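Local coordinates for lumazine protein (Photobacterium kishitanii, PDB 3A3B), which binds a lumazine or flavin chromophore and very likely acts as an antenna that shifts luciferase bioluminescence to shorter wavelength, at residues 138-143 / 178-183. Numbering follows the deposited sequence.
Sequences IGINGV and VNVETL
Gly139 and Glu181 face each other as an antiparallel hydrogen-bonded pair and exchange two backbone bonds, Gly139 N to Glu181 O and Glu181 N to Gly139 O, both 2.9 Å. Next along, Ile140 and Val180 form a non-hydrogen-bonded pair. The strand then leaves into a type I' turn from Ile140 to Val143, the tight hairpin turn that leads into strand 143-151.

Asn141 in this turn continues the bonding past the last bridge. Its N bonds to Asn179 O at 2.8 Å. Its OD1 stands in for a backbone carbonyl and takes up Asn179 N at 2.9 Å. CG lies beside the backbone N (chi1 -73°), which carries the amide across to the other strand. Asn179 N sits well above the amide plane of Asn141, about 40° out of it. ND2 of Asn141 rests against Val178 CG1 at 3.6 Å, the two side chains crossing at about a right angle.

The tightly packed part is the apolar face. With CG1 of Ile138 trans to N (chi1 -165°), CD1 meets Val180 CG2 at 3.6 Å. Ile140 spans two valines, with CG2 on Val178 CG2 (3.9 Å) and CD1 on Val180 CB. Thr182 adds its methyl beside Ile138 CD1. Thr182 and Leu183 are partly exposed, and Leu183 packs loosely, its CD1 4.2 Å from Ile138 N.

On the other face, the Glu181 carboxylate turns from strand 138-140 and accepts hydrogen bonds from Thr99 N (OE2) and Gly100 N (OE1). Gly100 binds FMN, riboflavin and the lumazine, so Glu181 is second shell, its side chain about 7 Å from the bound FMN. Asn179 OD1 accepts from Thr71 N and ND2 donates to Asn45 O, tying this strand to the first repeat. Both strands are neighbours in the second repeat's closed six-stranded barrel, where strand 154-160 packs on Ile138 and Ile140, and strand 104-113 on Val178 and Val180.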
loop_
_atom_site.group_PDB
_atom_site.type_symbol
_atom_site.label_atom_id
_atom_site.label_comp_id
_atom_site.label_asym_id
_atom_site.label_seq_id
_atom_site.Cartn_x
_atom_site.Cartn_y
_atom_site.Cartn_z
ATOM N N ILE A 138 9.892 -4.657 -6.127
ATOM C CA ILE A 138 8.543 -4.223 -6.463
ATOM C C ILE A 138 7.887 -3.643 -5.207
ATOM O O ILE A 138 8.157 -4.110 -4.088
ATOM C CB ILE A 138 7.685 -5.388 -7.098
ATOM C CG1 ILE A 138 6.431 -4.838 -7.759
ATOM C CG2 ILE A 138 7.268 -6.422 -6.060
ATOM C CD1 ILE A 138 5.847 -5.791 -8.774
ATOM N N GLY A 139 7.097 -2.587 -5.377
ATOM C CA GLY A 139 6.337 -2.053 -4.242
ATOM C C GLY A 139 4.951 -2.678 -4.207
ATOM O O GLY A 139 4.211 -2.607 -5.199
ATOM N N ILE A 140 4.583 -3.278 -3.077
ATOM C CA ILE A 140 3.206 -3.780 -2.863
ATOM C C ILE A 140 2.614 -3.003 -1.679
ATOM O O ILE A 140 3.127 -3.064 -0.579
ATOM C CB ILE A 140 3.168 -5.313 -2.587
ATOM C CG1 ILE A 140 3.820 -6.108 -3.722
ATOM C CG2 ILE A 140 1.733 -5.817 -2.211
ATOM C CD1 ILE A 140 3.085 -6.032 -5.128
ATOM N N ASN A 141 1.539 -2.257 -1.911
ATOM C CA ASN A 141 1.016 -1.339 -0.893
ATOM C C ASN A 141 2.097 -0.560 -0.155
ATOM O O ASN A 141 1.999 -0.356 1.072
ATOM C CB ASN A 141 0.168 -2.112 0.121
ATOM C CG ASN A 141 -1.174 -2.538 -0.435
ATOM O OD1 ASN A 141 -1.694 -1.905 -1.340
ATOM N ND2 ASN A 141 -1.775 -3.559 0.168
ATOM N N GLY A 142 3.138 -0.145 -0.888
ATOM C CA GLY A 142 4.161 0.723 -0.340
ATOM C C GLY A 142 5.289 0.008 0.388
ATOM O O GLY A 142 6.197 0.661 0.917
ATOM N N VAL A 143 5.252 -1.324 0.387
ATOM C CA VAL A 143 6.399 -2.131 0.856
ATOM C C VAL A 143 7.243 -2.550 -0.323
ATOM O O VAL A 143 6.775 -3.294 -1.199
ATOM C CB VAL A 143 5.946 -3.431 1.565
ATOM C CG1 VAL A 143 7.146 -4.154 2.105
ATOM C CG2 VAL A 143 4.968 -3.116 2.665
ATOM N N VAL A 178 -4.343 -5.124 -4.076
ATOM C CA VAL A 178 -3.200 -4.378 -3.581
ATOM C C VAL A 178 -2.770 -3.378 -4.644
ATOM O O VAL A 178 -2.983 -3.608 -5.837
ATOM C CB VAL A 178 -1.980 -5.303 -3.222
ATOM C CG1 VAL A 178 -2.359 -6.286 -2.126
ATOM C CG2 VAL A 178 -1.423 -6.094 -4.428
ATOM N N ASN A 179 -2.190 -2.257 -4.221
ATOM C CA ASN A 179 -1.561 -1.336 -5.148
ATOM C C ASN A 179 -0.161 -1.815 -5.474
ATOM O O ASN A 179 0.637 -2.068 -4.568
ATOM C CB ASN A 179 -1.464 0.038 -4.464
ATOM C CG ASN A 179 -2.798 0.584 -4.126
ATOM O OD1 ASN A 179 -3.765 0.344 -4.869
ATOM N ND2 ASN A 179 -2.899 1.320 -2.995
ATOM N N VAL A 180 0.178 -1.895 -6.746
ATOM C CA VAL A 180 1.550 -2.270 -7.138
ATOM C C VAL A 180 2.286 -1.104 -7.807
ATOM O O VAL A 180 1.698 -0.359 -8.601
ATOM C CB VAL A 180 1.612 -3.601 -7.971
ATOM C CG1 VAL A 180 0.434 -3.770 -8.876
ATOM C CG2 VAL A 180 2.951 -3.730 -8.742
ATOM N N GLU A 181 3.558 -0.919 -7.445
ATOM C CA GLU A 181 4.416 -0.006 -8.163
ATOM C C GLU A 181 5.605 -0.782 -8.670
ATOM O O GLU A 181 6.404 -1.286 -7.870
ATOM C CB GLU A 181 4.894 1.189 -7.305
ATOM C CG GLU A 181 5.766 2.217 -8.114
ATOM C CD GLU A 181 6.246 3.435 -7.293
ATOM O OE1 GLU A 181 5.715 3.731 -6.185
ATOM O OE2 GLU A 181 7.138 4.133 -7.789
ATOM N N THR A 182 5.689 -0.872 -10.001
ATOM C CA THR A 182 6.828 -1.477 -10.698
ATOM C C THR A 182 7.946 -0.435 -10.752
ATOM O O THR A 182 7.675 0.755 -10.845
ATOM C CB THR A 182 6.439 -2.116 -12.117
ATOM O OG1 THR A 182 5.566 -1.256 -12.872
ATOM C CG2 THR A 182 5.708 -3.407 -11.914
ATOM N N LEU A 183 9.196 -0.871 -10.638
ATOM C CA LEU A 183 10.340 0.048 -10.501
ATOM C C LEU A 183 11.238 0.078 -11.750
ATOM O O LEU A 183 11.039 -0.725 -12.654
ATOM C CB LEU A 183 11.125 -0.294 -9.230
ATOM C CG LEU A 183 10.168 -0.268 -8.036
ATOM C CD1 LEU A 183 10.861 -0.638 -6.752
ATOM C CD2 LEU A 183 9.485 1.105 -7.947
#